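Local structure of putative acetoin utilization protein, acetoin dehydrogenase (Thermus thermophilus, 5AWE) at residues A[11-16]-A[115-120]; A[83-88]-A[108-113]; A[141-146]-A[205-210]. The protein is of unknown function but joins two CBS domains to an ACT domain, an architecture consistent with sensing a small regulatory ligand. All blocks are in the same frame, centred on the assembly; numbering follows the deposited sequence.

Contact 1: residues A[11-16]-A[115-120]; sequences PVVVAP and ERLVGI
Pro11 sets its ring against the backbone of Gly119, and two residues on Val13 meets Leu117, so that a loop touches strand 116-122 at two separate points. The proline ring gives the clearer lesson when followed from CB outward. CB faces the side chain of Ile120 and lies 4.0 Å from Ile120 CG2. The next atom, CG, has already left that side chain and rests over the main chain, 3.9 Å from Gly119 CA. CD presses further in, 3.5 Å from Gly119 CA, the closest approach between the two segments. The far side of the ring thus packs directly on the main chain of the glycine. Beyond the ring, Phe32 touches Pro11 and Arg34 touches Ile120.

The second point is smaller and purely apolar. Leu117 has its CG anti to the backbone N (chi1 175°), and its CD2 branch lies 3.6 Å from Val13 CG1. The two side chains pass alongside in opposite senses, one methyl from each making the contact. Pro36 and Met38 on strand 34-39 also touch Val13, while Pro110 and Met112 on strand 108-113 touch Leu117, so this small pair links strand 34-39 of one sheet to strands 108-113 and 116-122 of the other.

Gly119 owes part of its placement to a classic beta bulge, in which it and Val118 both face Val111 of the adjoining strand. The loop 11-16 follows strand 8-9, an outer strand of the sheet that holds 116-122, and pairs through Val14 with strand 34-39. A loop of the first CBS sequence thus passes from a sheet to which both CBS sequences contribute to the hairpin 34-39/42-48, as in the tandem CBS pair, the Bateman module.

Contact 2: residues A[83-88]-A[108-113]; sequences RPVVTV and GLPVME
Val85 places CG1 anti to its backbone N (chi1 -174°), and in Val86 a chi1 of -51° puts CG1 anti to the carbonyl carbon, which leaves CG2 in the crowded position between N and C; each valine thereby delivers one methyl to strand 108-113. Val85 CG1 comes to the proline ring at Pro110 CG, 3.7 Å away. Val86 CG2 meets Leu109 CD1 at 3.4 Å, a tight fit for two methyl groups. The other leucine branch, Leu109 CD2, lies 3.7 Å from Val88 CG2, the side chains of Leu109 and Val88 standing at about a right angle. Leu109 is thus held through both methyls, and helix 94-103 covers it with Ala97, Leu100 and Met101. Further along, Thr87 CB rests 3.7 Å from CG of the selenomethionine Met112.

The backbones join where Val88 pairs in parallel with Val111, closing a beta-alpha-beta crossover of the second CBS domain through helix 94-103. Met112 N donates to Val88 O at 2.9 Å, nearly along the C=O axis, whereas the bond from Val88 N to Pro110 O is weak at 3.3 Å. Pro110 has no N-H, so it hydrogen-bonds here through its carbonyl alone, and its CD lies 3.3 Å from Val86 O instead. The chemistry implies one firm and one weak backbone bond, with the remainder mostly aliphatic packing.

Contact 3: residues A[141-146]-A[205-210]; sequences LRITVD and VDVRPG
A classic beta bulge, with Val205 and Asp206 both facing Thr144, marks the antiparallel pairing of strands 141-148 and 203-209 in the ACT domain. The sheet order, 2-3-1-4, is that of the ferredoxin-like ACT fold, with the C-terminal strand at one edge. On the face carrying Ile143 and Val207 the contact is apolar: Leu141 CD1 meets Val207 CG1 at 3.9 Å, and helix 193-199 covers Leu141 and Ile143.

The other face is polar. Thr144 OG1, anti to its carbonyl carbon (chi1 -58°), donates a weak hydrogen bond of 2.9 Å to Asp206 OD1, while its methyl CG2 lies 3.8 Å from Val205 CB. An alanine here would probably leave Asp206 OD1 without its hydroxyl partner and open a gap beside Val205 where the methyl had been. Next to this pair, Arg142 and Arg208 extend alongside one another in the same direction, with their guanidinium planes 75° apart. Arg142 NH1 sits at the edge of the Arg208 guanidinium, 3.8 Å from Arg208 NE. The like charges are probably eased by acids: Glu95 of the second subunit forms a salt bridge with Arg142 NE, and Asp206 OD2 makes a long ion pair with Arg208 NE in which charge alone acts. A water hydrogen-bonded to Arg142 O at 2.8 Å weakly meets Arg142 NH1 and Asp206 OD1. Pro93 of the second subunit packs on both arginines, so the arginine end of this face lies at the subunit interface.

Between the two strands, Arg142 N donates to Arg208 O at 2.7 Å, and Arg208 N returns a longer bond to Arg142 O. At the bulge one oxygen serves two donors: Thr144 O accepts from Val205 N at 3.0 Å, with the donor 27° off the carbonyl plane, and weakly from Asp206 N at 3.4 Å.

From the N terminus the chain passes strand 8-9 and enters loop 11-16, where contact 1 opens; it closes about a hundred residues later on strand 116-122. Contact 2 is nested inside that long loop: segment 83-88 leads to strand 108-113 after a short excursion through helix 94-103. The two share one sheet, because strands 108-113 and 116-122 are consecutive neighbours, and their centres lie about 9 Å apart. Contact 1 joins the first CBS sequence to the second, while contact 2 lies within the second. Contact 3 follows in series and closes the ACT domain on itself, joining its first strand to its last. Its nearest atoms are about 26 Å from those of either other contact.

Contact 1: residues A[11-16]-A[115-120]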
loop_
_atom_site.group_PDB
_atom_site.type_symbol
_atom_site.label_atom_id
_atom_site.label_comp_id
_atom_site.label_asym_id
_atom_site.label_seq_id
_atom_site.Cartn_x
_atom_site.Cartn_y
_atom_site.Cartn_z
ATOM N N PRO A 11 -1.232 18.072 -25.799
ATOM C CA PRO A 11 -1.163 17.019 -24.782
ATOM C C PRO A 11 -1.539 17.548 -23.400
ATOM O O PRO A 11 -1.592 18.762 -23.181
ATOM C CB PRO A 11 0.291 16.566 -24.836
ATOM C CG PRO A 11 1.029 17.781 -25.273
ATOM C CD PRO A 11 0.111 18.503 -26.228
ATOM N N VAL A 12 -1.796 16.634 -22.474
ATOM C CA VAL A 12 -2.067 17.007 -21.097
ATOM C C VAL A 12 -0.761 17.400 -20.434
ATOM O O VAL A 12 0.251 16.734 -20.608
ATOM C CB VAL A 12 -2.678 15.833 -20.312
ATOM C CG1 VAL A 12 -2.920 16.243 -18.868
ATOM C CG2 VAL A 12 -3.978 15.394 -20.976
ATOM N N VAL A 13 -0.773 18.488 -19.682
ATOM C CA VAL A 13 0.416 18.874 -18.955
ATOM C C VAL A 13 0.062 18.955 -17.486
ATOM O O VAL A 13 -1.090 18.788 -17.106
ATOM C CB VAL A 13 0.978 20.238 -19.440
ATOM C CG1 VAL A 13 1.227 20.193 -20.937
ATOM C CG2 VAL A 13 0.020 21.362 -19.093
ATOM N N VAL A 14 1.058 19.204 -16.655
ATOM C CA VAL A 14 0.853 19.162 -15.230
ATOM C C VAL A 14 1.802 20.210 -14.657
ATOM O O VAL A 14 2.672 20.716 -15.375
ATOM C CB VAL A 14 1.163 17.722 -14.705
ATOM C CG1 VAL A 14 2.595 17.622 -14.213
ATOM C CG2 VAL A 14 0.162 17.318 -13.655
ATOM N N ALA A 15 1.621 20.556 -13.387
ATOM C CA ALA A 15 2.491 21.525 -12.728
ATOM C C ALA A 15 3.351 20.816 -11.680
ATOM O O ALA A 15 2.946 19.804 -11.112
ATOM C CB ALA A 15 1.657 22.625 -12.076
ATOM N N PRO A 16 4.549 21.354 -11.401
ATOM C CA PRO A 16 5.468 20.763 -10.422
ATOM C C PRO A 16 4.839 20.458 -9.056
ATOM O O PRO A 16 5.225 19.493 -8.387
ATOM C CB PRO A 16 6.592 21.792 -10.318
ATOM C CG PRO A 16 6.511 22.578 -11.592
ATOM C CD PRO A 16 5.053 22.636 -11.926
ATOM N N GLU A 115 10.470 27.684 -27.648
ATOM C CA GLU A 115 10.193 27.608 -26.224
ATOM C C GLU A 115 8.769 27.124 -25.957
ATOM O O GLU A 115 8.461 26.673 -24.854
ATOM C CB GLU A 115 10.419 28.982 -25.588
ATOM C CG GLU A 115 11.282 28.967 -24.326
ATOM C CD GLU A 115 12.725 28.546 -24.578
ATOM O OE1 GLU A 115 13.562 28.733 -23.663
ATOM O OE2 GLU A 115 13.026 28.028 -25.678
ATOM N N ARG A 116 7.902 27.210 -26.963
ATOM C CA ARG A 116 6.510 26.791 -26.801
ATOM C C ARG A 116 6.281 25.285 -26.994
ATOM O O ARG A 116 7.019 24.625 -27.728
ATOM C CB ARG A 116 5.622 27.562 -27.774
ATOM C CG ARG A 116 4.146 27.374 -27.512
ATOM C CD ARG A 116 3.343 27.699 -28.752
ATOM N NE ARG A 116 2.344 28.741 -28.512
ATOM C CZ ARG A 116 1.198 28.545 -27.870
ATOM N NH1 ARG A 116 0.911 27.343 -27.391
ATOM N NH2 ARG A 116 0.335 29.543 -27.728
ATOM N N LEU A 117 5.248 24.752 -26.341
ATOM C CA LEU A 117 4.901 23.333 -26.443
ATOM C C LEU A 117 3.681 23.156 -27.342
ATOM O O LEU A 117 2.628 23.745 -27.086
ATOM C CB LEU A 117 4.605 22.758 -25.049
ATOM C CG LEU A 117 4.098 21.313 -24.926
ATOM C CD1 LEU A 117 5.180 20.342 -25.373
ATOM C CD2 LEU A 117 3.705 21.017 -23.485
ATOM N N VAL A 118 3.822 22.339 -28.387
ATOM C CA VAL A 118 2.756 22.169 -29.370
ATOM C C VAL A 118 2.186 20.754 -29.444
ATOM O O VAL A 118 1.090 20.545 -29.967
ATOM C CB VAL A 118 3.230 22.567 -30.779
ATOM C CG1 VAL A 118 3.605 24.044 -30.802
ATOM C CG2 VAL A 118 4.415 21.706 -31.190
ATOM N N GLY A 119 2.923 19.780 -28.925
ATOM C CA GLY A 119 2.407 18.426 -28.903
ATOM C C GLY A 119 3.369 17.390 -28.351
ATOM O O GLY A 119 4.367 17.712 -27.699
ATOM N N ILE A 120 3.065 16.128 -28.619
ATOM C CA ILE A 120 3.898 15.050 -28.128
ATOM C C ILE A 120 3.967 13.926 -29.165
ATOM O O ILE A 120 2.956 13.560 -29.763
ATOM C CB ILE A 120 3.336 14.541 -26.783
ATOM C CG1 ILE A 120 4.391 13.722 -26.051
ATOM C CG2 ILE A 120 2.070 13.734 -27.011
ATOM C CD1 ILE A 120 4.335 13.921 -24.564
#

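Contact 2: residues A[83-88]-A[108-113]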
loop_
_atom_site.group_PDB
_atom_site.type_symbol
_atom_site.label_atom_id
_atom_site.label_comp_id
_atom_site.label_asym_id
_atom_site.label_seq_id
_atom_site.Cartn_x
_atom_site.Cartn_y
_atom_site.Cartn_z
ATOM N N ARG A 83 14.871 16.141 -15.631
ATOM C CA ARG A 83 15.410 17.218 -16.443
ATOM C C ARG A 83 16.920 17.084 -16.615
ATOM O O ARG A 83 17.591 16.380 -15.859
ATOM C CB ARG A 83 15.058 18.582 -15.837
ATOM C CG ARG A 83 15.723 18.903 -14.520
ATOM C CD ARG A 83 15.200 20.234 -13.960
ATOM N NE ARG A 83 15.249 21.308 -14.953
ATOM C CZ ARG A 83 14.758 22.530 -14.764
ATOM N NH1 ARG A 83 14.848 23.436 -15.728
ATOM N NH2 ARG A 83 14.176 22.853 -13.614
ATOM N N PRO A 84 17.470 17.737 -17.643
ATOM C CA PRO A 84 16.687 18.553 -18.581
ATOM C C PRO A 84 15.881 17.652 -19.524
ATOM O O PRO A 84 16.266 16.509 -19.779
ATOM C CB PRO A 84 17.751 19.374 -19.306
ATOM C CG PRO A 84 18.974 18.509 -19.251
ATOM C CD PRO A 84 18.909 17.739 -17.961
ATOM N N VAL A 85 14.759 18.157 -20.026
ATOM C CA VAL A 85 13.894 17.360 -20.891
ATOM C C VAL A 85 14.427 17.324 -22.323
ATOM O O VAL A 85 14.789 18.355 -22.880
ATOM C CB VAL A 85 12.458 17.925 -20.926
ATOM C CG1 VAL A 85 11.556 16.993 -21.724
ATOM C CG2 VAL A 85 11.931 18.113 -19.509
ATOM N N VAL A 86 14.472 16.137 -22.919
ATOM C CA VAL A 86 14.871 16.022 -24.316
ATOM C C VAL A 86 13.644 16.252 -25.194
ATOM O O VAL A 86 12.603 15.621 -24.999
ATOM C CB VAL A 86 15.474 14.621 -24.636
ATOM C CG1 VAL A 86 16.569 14.273 -23.625
ATOM C CG2 VAL A 86 14.394 13.568 -24.623
ATOM N N THR A 87 13.769 17.160 -26.157
ATOM C CA THR A 87 12.647 17.529 -27.010
ATOM C C THR A 87 13.037 17.535 -28.493
ATOM O O THR A 87 14.212 17.430 -28.835
ATOM C CB THR A 87 12.132 18.912 -26.633
ATOM O OG1 THR A 87 13.141 19.891 -26.916
ATOM C CG2 THR A 87 11.807 18.954 -25.151
ATOM N N VAL A 88 12.035 17.637 -29.362
ATOM C CA VAL A 88 12.251 17.877 -30.785
ATOM C C VAL A 88 11.399 19.042 -31.260
ATOM O O VAL A 88 10.318 19.299 -30.718
ATOM C CB VAL A 88 11.868 16.656 -31.652
ATOM C CG1 VAL A 88 13.102 15.872 -32.023
ATOM C CG2 VAL A 88 10.876 15.785 -30.912
ATOM N N GLY A 108 8.909 8.525 -25.610
ATOM C CA GLY A 108 8.082 9.683 -25.882
ATOM C C GLY A 108 8.893 10.960 -25.858
ATOM O O GLY A 108 9.979 11.003 -25.278
ATOM N N LEU A 109 8.366 12.007 -26.482
ATOM C CA LEU A 109 9.154 13.203 -26.733
ATOM C C LEU A 109 8.270 14.441 -26.843
ATOM O O LEU A 109 7.396 14.522 -27.711
ATOM C CB LEU A 109 9.922 13.022 -28.044
ATOM C CG LEU A 109 11.442 13.169 -28.125
ATOM C CD1 LEU A 109 12.118 12.476 -26.950
ATOM C CD2 LEU A 109 11.904 12.561 -29.454
ATOM N N PRO A 110 8.466 15.415 -25.951
ATOM C CA PRO A 110 7.639 16.619 -26.048
ATOM C C PRO A 110 7.998 17.326 -27.359
ATOM O O PRO A 110 9.169 17.374 -27.737
ATOM C CB PRO A 110 8.045 17.438 -24.819
ATOM C CG PRO A 110 8.603 16.425 -23.863
ATOM C CD PRO A 110 9.278 15.394 -24.726
ATOM N N VAL A 111 7.003 17.859 -28.058
ATOM C CA VAL A 111 7.284 18.553 -29.303
ATOM C C VAL A 111 7.150 20.046 -29.093
ATOM O O VAL A 111 6.187 20.522 -28.491
ATOM C CB VAL A 111 6.337 18.107 -30.444
ATOM C CG1 VAL A 111 6.696 18.841 -31.733
ATOM C CG2 VAL A 111 6.438 16.594 -30.645
HETATM N N MSE A 112 8.136 20.779 -29.590
HETATM C CA MSE A 112 8.265 22.196 -29.290
HETATM C C MSE A 112 8.220 23.044 -30.550
HETATM O O MSE A 112 8.508 22.570 -31.648
HETATM C CB MSE A 112 9.590 22.457 -28.565
HETATM C CG MSE A 112 9.770 21.644 -27.293
HETATM SE SE MSE A 112 8.521 22.061 -26.069
HETATM C CE MSE A 112 8.915 23.751 -25.780
ATOM N N GLU A 113 7.850 24.306 -30.379
ATOM C CA GLU A 113 8.258 25.354 -31.305
ATOM C C GLU A 113 9.119 26.350 -30.533
ATOM O O GLU A 113 8.615 27.244 -29.846
ATOM C CB GLU A 113 7.032 26.038 -31.902
ATOM C CG GLU A 113 6.236 25.129 -32.822
ATOM C CD GLU A 113 4.980 25.779 -33.340
ATOM O OE1 GLU A 113 4.832 27.004 -33.154
ATOM O OE2 GLU A 113 4.141 25.067 -33.932
#

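Contact 3: residues A[141-146]-A[205-210]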
loop_
_atom_site.group_PDB
_atom_site.type_symbol
_atom_site.label_atom_id
_atom_site.label_comp_id
_atom_site.label_asym_id
_atom_site.label_seq_id
_atom_site.Cartn_x
_atom_site.Cartn_y
_atom_site.Cartn_z
ATOM N N LEU A 141 5.369 -6.263 -53.812
ATOM C CA LEU A 141 6.425 -7.225 -53.535
ATOM C C LEU A 141 7.559 -6.620 -52.737
ATOM O O LEU A 141 8.005 -5.506 -53.010
ATOM C CB LEU A 141 6.994 -7.806 -54.835
ATOM C CG LEU A 141 6.097 -8.741 -55.651
ATOM C CD1 LEU A 141 6.933 -9.437 -56.738
ATOM C CD2 LEU A 141 5.473 -9.768 -54.730
ATOM N N ARG A 142 8.027 -7.376 -51.755
ATOM C CA ARG A 142 9.232 -7.031 -51.025
ATOM C C ARG A 142 10.407 -7.795 -51.639
ATOM O O ARG A 142 10.474 -9.023 -51.571
ATOM C CB ARG A 142 9.052 -7.399 -49.554
ATOM C CG ARG A 142 10.255 -7.137 -48.673
ATOM C CD ARG A 142 10.023 -7.740 -47.296
ATOM N NE ARG A 142 11.016 -7.331 -46.314
ATOM C CZ ARG A 142 12.096 -8.039 -46.006
ATOM N NH1 ARG A 142 12.324 -9.193 -46.616
ATOM N NH2 ARG A 142 12.928 -7.612 -45.059
ATOM N N ILE A 143 11.327 -7.062 -52.251
ATOM C CA ILE A 143 12.415 -7.679 -52.998
ATOM C C ILE A 143 13.751 -7.325 -52.366
ATOM O O ILE A 143 14.129 -6.154 -52.311
ATOM C CB ILE A 143 12.413 -7.199 -54.480
ATOM C CG1 ILE A 143 11.067 -7.537 -55.133
ATOM C CG2 ILE A 143 13.561 -7.855 -55.262
ATOM C CD1 ILE A 143 10.916 -7.002 -56.547
ATOM N N THR A 144 14.461 -8.334 -51.877
ATOM C CA THR A 144 15.860 -8.154 -51.517
ATOM C C THR A 144 16.694 -8.423 -52.755
ATOM O O THR A 144 16.590 -9.490 -53.357
ATOM C CB THR A 144 16.307 -9.125 -50.419
ATOM O OG1 THR A 144 15.480 -8.955 -49.264
ATOM C CG2 THR A 144 17.752 -8.852 -50.033
ATOM N N VAL A 145 17.515 -7.450 -53.138
ATOM C CA VAL A 145 18.344 -7.586 -54.321
ATOM C C VAL A 145 19.744 -7.055 -54.057
ATOM O O VAL A 145 19.917 -6.029 -53.391
ATOM C CB VAL A 145 17.715 -6.836 -55.521
ATOM C CG1 VAL A 145 17.315 -5.429 -55.106
ATOM C CG2 VAL A 145 18.698 -6.781 -56.682
ATOM N N ASP A 146 20.739 -7.769 -54.572
ATOM C CA ASP A 146 22.130 -7.359 -54.450
ATOM C C ASP A 146 22.597 -6.725 -55.748
ATOM O O ASP A 146 22.638 -7.381 -56.794
ATOM C CB ASP A 146 23.016 -8.563 -54.125
ATOM C CG ASP A 146 22.831 -9.055 -52.705
ATOM O OD1 ASP A 146 22.362 -8.269 -51.852
ATOM O OD2 ASP A 146 23.154 -10.229 -52.436
ATOM N N VAL A 205 17.994 -11.874 -54.441
ATOM C CA VAL A 205 18.201 -12.715 -53.271
ATOM C C VAL A 205 16.926 -13.433 -52.833
ATOM O O VAL A 205 16.928 -14.654 -52.655
ATOM C CB VAL A 205 18.745 -11.886 -52.088
ATOM C CG1 VAL A 205 19.009 -12.790 -50.899
ATOM C CG2 VAL A 205 20.023 -11.168 -52.501
ATOM N N ASP A 206 15.838 -12.686 -52.659
ATOM C CA ASP A 206 14.556 -13.312 -52.343
ATOM C C ASP A 206 13.351 -12.404 -52.572
ATOM O O ASP A 206 13.492 -11.195 -52.740
ATOM C CB ASP A 206 14.546 -13.798 -50.894
ATOM C CG ASP A 206 14.092 -12.731 -49.933
ATOM O OD1 ASP A 206 14.633 -11.610 -50.000
ATOM O OD2 ASP A 206 13.188 -13.011 -49.120
ATOM N N VAL A 207 12.163 -13.003 -52.576
ATOM C CA VAL A 207 10.934 -12.287 -52.890
ATOM C C VAL A 207 9.744 -12.783 -52.062
ATOM O O VAL A 207 9.422 -13.978 -52.056
ATOM C CB VAL A 207 10.577 -12.439 -54.377
ATOM C CG1 VAL A 207 9.278 -11.703 -54.678
ATOM C CG2 VAL A 207 11.710 -11.908 -55.239
ATOM N N ARG A 208 9.088 -11.860 -51.371
ATOM C CA ARG A 208 7.832 -12.172 -50.708
ATOM C C ARG A 208 6.835 -11.031 -50.856
ATOM O O ARG A 208 7.198 -9.935 -51.283
ATOM C CB ARG A 208 8.066 -12.476 -49.224
ATOM C CG ARG A 208 8.983 -11.513 -48.515
ATOM C CD ARG A 208 10.288 -12.207 -48.181
ATOM N NE ARG A 208 10.404 -12.501 -46.758
ATOM C CZ ARG A 208 9.804 -13.515 -46.144
ATOM N NH1 ARG A 208 9.979 -13.693 -44.842
ATOM N NH2 ARG A 208 9.031 -14.347 -46.828
ATOM N N PRO A 209 5.554 -11.288 -50.526
ATOM C CA PRO A 209 4.476 -10.295 -50.612
ATOM C C PRO A 209 4.721 -9.069 -49.741
ATOM O O PRO A 209 5.179 -9.184 -48.603
ATOM C CB PRO A 209 3.236 -11.069 -50.163
ATOM C CG PRO A 209 3.563 -12.490 -50.481
ATOM C CD PRO A 209 5.027 -12.620 -50.183
ATOM N N GLY A 210 4.417 -7.897 -50.285
ATOM C CA GLY A 210 4.539 -6.670 -49.521
ATOM C C GLY A 210 3.878 -6.773 -48.159
ATOM O O GLY A 210 4.501 -6.357 -47.161
ATOM O OXT GLY A 210 2.733 -7.258 -48.083
HETATM O O HOH W 1 12.210 -10.304 -49.739
#